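Local coordinates for alpha-galactosidase (PDB 3MI6), which probably hydrolyses terminal, non-reducing alpha-D-galactose residues in alpha-D-galactosides, at residues 56-61 against 69-74; 22-27 against 48-53; 593-598 against 727-732. All coordinates share one frame; numbering follows the deposited sequence.

Interaction 1: residues 56-61 against 69-74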
# COMPACT_ATOMS: atom_id res chain seq x y z
N ASP D 56 -11.06 -29.57 14.33
CA ASP D 56 -10.26 -30.32 15.30
C ASP D 56 -9.67 -29.47 16.44
O ASP D 56 -9.56 -28.25 16.33
CB ASP D 56 -9.14 -31.10 14.61
CG ASP D 56 -9.65 -32.10 13.57
OD1 ASP D 56 -10.66 -31.82 12.88
OD2 ASP D 56 -9.01 -33.17 13.43
N ALA D 57 -9.30 -30.14 17.52
CA ALA D 57 -8.53 -29.54 18.61
C ALA D 57 -9.25 -28.40 19.32
O ALA D 57 -8.62 -27.42 19.72
CB ALA D 57 -7.17 -29.08 18.10
N THR D 58 -10.56 -28.54 19.45
CA THR D 58 -11.37 -27.56 20.15
C THR D 58 -12.61 -28.24 20.74
O THR D 58 -13.29 -29.03 20.07
CB THR D 58 -11.73 -26.33 19.26
OG1 THR D 58 -12.42 -25.34 20.03
CG2 THR D 58 -12.58 -26.72 18.06
N PRO D 59 -12.91 -27.93 22.00
CA PRO D 59 -14.00 -28.57 22.75
C PRO D 59 -15.37 -28.49 22.06
O PRO D 59 -15.64 -27.54 21.32
CB PRO D 59 -14.03 -27.79 24.06
CG PRO D 59 -12.63 -27.24 24.20
CD PRO D 59 -12.17 -26.94 22.81
N SER D 60 -16.21 -29.50 22.30
CA SER D 60 -17.59 -29.50 21.84
C SER D 60 -18.48 -29.50 23.06
O SER D 60 -18.02 -29.84 24.16
CB SER D 60 -17.88 -30.75 21.00
OG SER D 60 -16.81 -31.04 20.10
N LEU D 61 -19.75 -29.13 22.88
CA LEU D 61 -20.72 -29.10 23.98
C LEU D 61 -20.68 -30.39 24.79
O LEU D 61 -20.35 -30.38 25.98
CB LEU D 61 -22.14 -28.89 23.44
CG LEU D 61 -23.10 -28.15 24.38
CD1 LEU D 61 -24.53 -28.45 23.98
CD2 LEU D 61 -22.85 -28.51 25.83
N GLN D 69 -19.54 -26.53 18.65
CA GLN D 69 -18.26 -26.05 19.18
C GLN D 69 -18.29 -24.53 19.30
O GLN D 69 -18.34 -23.84 18.28
CB GLN D 69 -17.10 -26.49 18.28
CG GLN D 69 -16.89 -27.99 18.26
CD GLN D 69 -15.80 -28.44 17.29
OE1 GLN D 69 -14.77 -28.98 17.70
NE2 GLN D 69 -16.04 -28.23 16.01
N PRO D 70 -18.27 -24.02 20.54
CA PRO D 70 -18.35 -22.58 20.81
C PRO D 70 -17.27 -21.74 20.10
O PRO D 70 -17.51 -20.55 19.87
CB PRO D 70 -18.18 -22.50 22.33
CG PRO D 70 -18.63 -23.84 22.83
CD PRO D 70 -18.20 -24.82 21.78
N ALA D 71 -16.13 -22.34 19.77
CA ALA D 71 -15.04 -21.67 19.04
C ALA D 71 -15.41 -21.26 17.60
O ALA D 71 -14.85 -20.30 17.07
CB ALA D 71 -13.78 -22.54 19.02
N THR D 72 -16.33 -21.99 16.99
CA THR D 72 -16.79 -21.66 15.65
C THR D 72 -18.22 -21.12 15.63
O THR D 72 -18.84 -21.05 14.57
CB THR D 72 -16.74 -22.88 14.72
OG1 THR D 72 -17.82 -23.77 15.04
CG2 THR D 72 -15.41 -23.62 14.83
N ILE D 73 -18.74 -20.73 16.79
CA ILE D 73 -20.10 -20.20 16.88
C ILE D 73 -20.16 -18.72 17.23
O ILE D 73 -19.73 -18.33 18.31
CB ILE D 73 -20.95 -20.96 17.91
CG1 ILE D 73 -21.24 -22.39 17.45
CG2 ILE D 73 -22.25 -20.22 18.17
CD1 ILE D 73 -22.11 -23.17 18.41
N LYS D 74 -20.69 -17.91 16.33
CA LYS D 74 -20.93 -16.50 16.61
C LYS D 74 -21.89 -16.30 17.79
O LYS D 74 -23.02 -16.77 17.79
CB LYS D 74 -21.49 -15.80 15.38
CG LYS D 74 -20.50 -15.54 14.28
CD LYS D 74 -21.24 -15.43 12.96
CE LYS D 74 -21.81 -16.79 12.63
NZ LYS D 74 -22.80 -16.74 11.55

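Interaction 2: residues 22-27 against 48-53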
# COMPACT_ATOMS: atom_id res chain seq x y z
N ILE D 22 -30.05 -10.14 13.31
CA ILE D 22 -30.77 -11.37 13.58
C ILE D 22 -29.98 -12.27 14.52
O ILE D 22 -28.80 -12.54 14.28
CB ILE D 22 -31.02 -12.17 12.29
CG1 ILE D 22 -31.62 -11.29 11.20
CG2 ILE D 22 -31.89 -13.38 12.56
CD1 ILE D 22 -31.59 -11.96 9.80
N PHE D 23 -30.63 -12.75 15.59
CA PHE D 23 -30.05 -13.81 16.41
C PHE D 23 -31.05 -14.88 16.82
O PHE D 23 -32.25 -14.71 16.64
CB PHE D 23 -29.32 -13.24 17.64
CG PHE D 23 -30.21 -12.50 18.61
CD1 PHE D 23 -30.59 -11.19 18.36
CD2 PHE D 23 -30.62 -13.11 19.79
CE1 PHE D 23 -31.38 -10.50 19.26
CE2 PHE D 23 -31.42 -12.42 20.70
CZ PHE D 23 -31.80 -11.12 20.43
N GLN D 24 -30.54 -15.97 17.39
CA GLN D 24 -31.36 -17.14 17.70
C GLN D 24 -30.94 -17.81 19.01
O GLN D 24 -29.75 -17.97 19.29
CB GLN D 24 -31.27 -18.15 16.56
CG GLN D 24 -32.20 -19.33 16.69
CD GLN D 24 -32.12 -20.29 15.50
OE1 GLN D 24 -31.04 -20.49 14.92
NE2 GLN D 24 -33.25 -20.89 15.14
N ILE D 25 -31.93 -18.21 19.81
CA ILE D 25 -31.64 -19.02 20.99
C ILE D 25 -31.28 -20.42 20.54
O ILE D 25 -31.92 -20.99 19.65
CB ILE D 25 -32.83 -19.07 21.96
CG1 ILE D 25 -33.17 -17.67 22.45
CG2 ILE D 25 -32.49 -19.94 23.14
CD1 ILE D 25 -32.00 -16.97 23.13
N MSE D 26 -30.25 -20.98 21.14
CA MSE D 26 -29.67 -22.20 20.61
C MSE D 26 -29.81 -23.43 21.50
O MSE D 26 -30.23 -23.37 22.66
CB MSE D 26 -28.20 -21.95 20.29
CG MSE D 26 -28.00 -20.82 19.29
SE MSE D 26 -26.30 -21.09 18.41
CE MSE D 26 -25.09 -21.06 19.96
N LYS D 27 -29.45 -24.57 20.91
CA LYS D 27 -29.49 -25.86 21.58
C LYS D 27 -29.08 -25.77 23.05
O LYS D 27 -29.80 -26.25 23.93
CB LYS D 27 -28.60 -26.84 20.81
CG LYS D 27 -28.64 -28.26 21.30
CD LYS D 27 -27.57 -29.12 20.60
CE LYS D 27 -27.90 -29.38 19.12
NZ LYS D 27 -29.06 -30.29 18.92
N ASN D 48 -29.48 -22.49 7.03
CA ASN D 48 -28.31 -22.34 6.19
C ASN D 48 -27.21 -21.54 6.87
O ASN D 48 -26.08 -22.01 7.00
CB ASN D 48 -28.68 -21.70 4.86
CG ASN D 48 -27.47 -21.42 3.99
OD1 ASN D 48 -26.79 -22.35 3.54
ND2 ASN D 48 -27.18 -20.14 3.75
N LEU D 49 -27.55 -20.33 7.28
CA LEU D 49 -26.58 -19.45 7.92
C LEU D 49 -26.03 -20.04 9.23
O LEU D 49 -24.94 -19.65 9.68
CB LEU D 49 -27.22 -18.09 8.17
CG LEU D 49 -27.65 -17.40 6.87
CD1 LEU D 49 -28.56 -16.21 7.14
CD2 LEU D 49 -26.42 -16.98 6.09
N MSE D 50 -26.76 -20.98 9.82
CA MSE D 50 -26.40 -21.53 11.13
C MSE D 50 -25.70 -22.88 11.05
O MSE D 50 -25.55 -23.57 12.07
CB MSE D 50 -27.65 -21.62 12.01
CG MSE D 50 -28.07 -20.29 12.59
SE MSE D 50 -26.67 -19.53 13.74
CE MSE D 50 -27.13 -20.46 15.39
N SER D 51 -25.27 -23.26 9.86
CA SER D 51 -24.62 -24.54 9.66
C SER D 51 -23.43 -24.72 10.61
O SER D 51 -22.75 -23.76 10.97
CB SER D 51 -24.17 -24.70 8.21
OG SER D 51 -25.24 -24.43 7.32
N GLN D 52 -23.17 -25.97 10.99
CA GLN D 52 -22.09 -26.28 11.92
C GLN D 52 -21.27 -27.44 11.41
O GLN D 52 -21.82 -28.46 10.99
CB GLN D 52 -22.65 -26.65 13.29
CG GLN D 52 -23.63 -25.64 13.84
CD GLN D 52 -23.82 -25.78 15.33
OE1 GLN D 52 -24.55 -25.00 15.95
NE2 GLN D 52 -23.16 -26.77 15.92
N GLU D 53 -19.95 -27.30 11.45
CA GLU D 53 -19.07 -28.39 11.00
C GLU D 53 -18.00 -28.70 12.03
O GLU D 53 -17.54 -27.82 12.74
CB GLU D 53 -18.41 -28.04 9.66
CG GLU D 53 -19.35 -28.04 8.46
CD GLU D 53 -18.67 -27.62 7.17
OE1 GLU D 53 -17.58 -26.99 7.22
OE2 GLU D 53 -19.23 -27.93 6.09

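Interaction 3: residues 593-598 against 727-732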
# COMPACT_ATOMS: atom_id res chain seq x y z
N ARG D 593 -9.94 31.78 10.46
CA ARG D 593 -10.36 31.48 11.84
C ARG D 593 -11.88 31.56 11.97
O ARG D 593 -12.50 30.68 12.57
CB ARG D 593 -9.70 32.41 12.87
CG ARG D 593 -8.21 32.53 12.71
CD ARG D 593 -7.51 33.08 13.93
NE ARG D 593 -7.91 34.44 14.34
CZ ARG D 593 -7.38 35.57 13.88
NH1 ARG D 593 -6.45 35.55 12.95
NH2 ARG D 593 -7.82 36.73 14.35
N GLY D 594 -12.47 32.60 11.40
CA GLY D 594 -13.91 32.73 11.36
C GLY D 594 -14.57 31.56 10.65
O GLY D 594 -15.53 30.99 11.16
N ALA D 595 -14.02 31.20 9.48
CA ALA D 595 -14.65 30.24 8.56
C ALA D 595 -14.58 28.78 9.00
O ALA D 595 -15.43 27.99 8.63
CB ALA D 595 -14.09 30.41 7.15
N VAL D 596 -13.56 28.41 9.76
CA VAL D 596 -13.53 27.11 10.42
C VAL D 596 -14.49 27.06 11.62
O VAL D 596 -15.04 26.03 11.94
CB VAL D 596 -12.09 26.76 10.90
CG1 VAL D 596 -12.05 25.40 11.56
CG2 VAL D 596 -11.10 26.79 9.74
N ALA D 597 -14.72 28.19 12.27
CA ALA D 597 -15.58 28.20 13.46
C ALA D 597 -17.08 28.27 13.16
O ALA D 597 -17.90 27.93 14.01
CB ALA D 597 -15.17 29.31 14.44
N PHE D 598 -17.46 28.70 11.96
CA PHE D 598 -18.87 28.69 11.61
C PHE D 598 -19.44 27.27 11.66
O PHE D 598 -20.60 27.10 11.98
CB PHE D 598 -19.14 29.23 10.21
CG PHE D 598 -18.74 30.65 10.02
CD1 PHE D 598 -18.79 31.54 11.07
CD2 PHE D 598 -18.32 31.10 8.78
CE1 PHE D 598 -18.42 32.85 10.89
CE2 PHE D 598 -17.96 32.41 8.59
CZ PHE D 598 -18.01 33.28 9.64
N PHE D 727 -3.14 28.79 4.63
CA PHE D 727 -4.37 28.68 5.41
C PHE D 727 -5.50 29.51 4.79
O PHE D 727 -6.03 30.46 5.41
CB PHE D 727 -4.10 29.08 6.87
CG PHE D 727 -2.72 28.73 7.35
CD1 PHE D 727 -2.30 27.41 7.39
CD2 PHE D 727 -1.83 29.71 7.73
CE1 PHE D 727 -1.02 27.08 7.80
CE2 PHE D 727 -0.55 29.38 8.15
CZ PHE D 727 -0.15 28.07 8.18
N TYR D 728 -5.85 29.16 3.56
CA TYR D 728 -6.76 29.97 2.75
C TYR D 728 -8.12 29.32 2.73
O TYR D 728 -8.22 28.09 2.72
CB TYR D 728 -6.26 30.08 1.31
CG TYR D 728 -6.84 31.26 0.55
CD1 TYR D 728 -6.22 32.51 0.58
CD2 TYR D 728 -8.00 31.13 -0.19
CE1 TYR D 728 -6.73 33.59 -0.12
CE2 TYR D 728 -8.53 32.21 -0.89
CZ TYR D 728 -7.89 33.44 -0.85
OH TYR D 728 -8.41 34.52 -1.53
N THR D 729 -9.15 30.15 2.72
CA THR D 729 -10.51 29.65 2.70
C THR D 729 -11.31 30.18 1.53
O THR D 729 -11.31 31.37 1.24
CB THR D 729 -11.25 30.06 3.96
OG1 THR D 729 -10.47 29.69 5.11
CG2 THR D 729 -12.61 29.38 3.99
N GLN D 730 -12.01 29.27 0.87
CA GLN D 730 -12.99 29.61 -0.13
C GLN D 730 -14.37 29.12 0.34
O GLN D 730 -14.58 27.94 0.58
CB GLN D 730 -12.60 28.97 -1.46
CG GLN D 730 -11.31 29.53 -2.02
CD GLN D 730 -10.49 28.51 -2.79
OE1 GLN D 730 -10.31 27.37 -2.37
NE2 GLN D 730 -9.96 28.93 -3.92
N LEU D 731 -15.29 30.07 0.49
CA LEU D 731 -16.64 29.83 0.96
C LEU D 731 -17.60 29.90 -0.22
O LEU D 731 -17.41 30.69 -1.14
CB LEU D 731 -17.01 30.92 1.95
CG LEU D 731 -17.63 30.60 3.30
CD1 LEU D 731 -16.82 29.56 4.07
CD2 LEU D 731 -17.73 31.89 4.06
N PHE D 732 -18.63 29.07 -0.18
CA PHE D 732 -19.59 28.94 -1.26
C PHE D 732 -21.03 28.90 -0.72
O PHE D 732 -21.49 27.85 -0.27
CB PHE D 732 -19.32 27.64 -2.01
CG PHE D 732 -17.96 27.58 -2.63
CD1 PHE D 732 -17.71 28.21 -3.84
CD2 PHE D 732 -16.94 26.85 -2.04
CE1 PHE D 732 -16.46 28.13 -4.42
CE2 PHE D 732 -15.68 26.78 -2.63
CZ PHE D 732 -15.44 27.42 -3.81

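Interaction 1: residues 56-61 against 69-74
Q69 lays its side chain along the backbone of T58, P59 and S60, and most of this buried contact is built on it. Its CG stands beside the backbone N (chi1 -66°), a turn that sets it 3.3 Å from P59 O and 3.6 Å from S60 OG. From there the extended chain carries the amide carbon CD to 3.7 Å from CG2 of T58, the two side chains crossing at a slant. A glutamine suits the place because its long methylene stem, CB and CG, can lie close against P59 O and S60 OG. T58 presents both branches: CG2 goes to the glutamine, while OG1, turned away from the backbone N (chi1 -174°), lies 3.3 Å from CB of A71. Both segments belong to the long loop joining strands 31-36 and 90-93 in the N-terminal part of this family 36 enzyme. Residues 69-72 form a tight turn closed by T72 N to Q69 O (3.0 Å); P70 fits its bend, and its CD rests 3.8 Å from P59 O. With an alanine in place of Q69, a gap would probably open beside P59 O and S60 OG, and the T58 methyl would lose the group it packs on. S60 OG is hydrogen-bonded to P66 O, which ties the loop back on itself. D56 and A57 pack on W200 of the second subunit, a predicted substrate-binding residue, consistent with the loop lying near that subunit's sugar pocket.

Interaction 2: residues 22-27 against 48-53
M26 and M50, both modelled as selenomethionine, meet end to side: the terminal methyl CE of M50 approaches SE of M26 at 3.2 Å, a value too short to be read closely at this resolution, and stands 4.0 Å from CG of M26. This is the apolar part of the contact. M50 carries most of it because its chain folds twice, at chi2 (-61°) and again at chi3, swinging the methyl toward M26, just past the end of the strand; long, unbranched and flexible, such a residue suits a loop that must fit itself to a neighbouring surface. F68 also packs on M26. A second kind of contact sets a polar end against aliphatic carbon: Q24, its CG anti to the backbone N (chi1 -173°) and the chain extended beyond, carries OE1 to 3.8 Å from CG of M50. Residues 22-25 are the end of strand 19-25, which lies between strands 11-15 and 31-36 in a four-stranded antiparallel sheet. F23 and I25 point away from the loop and pack on strand 132-140, so one face of this small sheet packs on the larger nine-stranded sheet, in the manner of a beta-sandwich, and the 48-53 loop lies over the other. Hydrogen bonds give the loop its own shape. A type I turn from N48 to S51 is closed by S51 N to N48 O (3.2 Å), and S51 OG reaches the same oxygen at 2.6 Å, from the same face of its plane and tilted 23° from it. Serine suits this last turn position, since its short hydroxyl doubles the backbone bond. S51 and E53 also pack on F713 of the third subunit.

Interaction 3: residues 593-598 against 727-732
T729 sends its side chain from strand 728-736 toward the helix that carries A595, and the two branches at its CB part company. The methyl CG2, anti to the backbone N, meets CB of A595 at 3.6 Å, methyl to methyl. The hydroxyl OG1, beside the backbone N (chi1 -51°), is hydrogen-bonded to T592 OG1, three residues before the alanine. A threonine fits here because it serves both needs at once, apolar toward A595 and polar toward T592, and its branched CB suits an extended strand. Two residues on, L731 points the same way and brings CD1 to 4.2 Å from the same alanine CB, so the small residue is met by two side chains of the strand; the short side chain of A595 lets the helix lie close to the strand. Helix 590-597 links the seventh and eighth strands of the parallel barrel of the catalytic domain, while strand 728-736 belongs to the antiparallel sheet of the C-terminal domain, so that the contact joins barrel to sheet. Just before T729, F727 and Y728 both face Q670 across the sheet in a G1 beta bulge, and F727 takes the positive phi of 51° that goes with its first position. On the helix side the carbonyl oxygen of G594 lies 3.2 Å above the centre of the F598 ring. Y669 OH, from strand 663-670, is hydrogen-bonded to A595 O.

Along the chain, interaction 2 comes first, then interaction 1 and, far later, interaction 3. The first two are neighbours, their centres 13 Å apart, and they share the long loop between strands 31-36 and 90-93; they touch directly where I73 CG2 packs at 3.5 Å from M26 CE. Both also reach the third subunit, so this part of the N-terminal region lies at a subunit interface. Interaction 3 lies on the opposite side of the chain's centre, its nearest atoms about 42 Å from those of interaction 1 and about 38 Å from those of interaction 2, and is spatially independent of them. The contacts thus sample two separate parts of the fold.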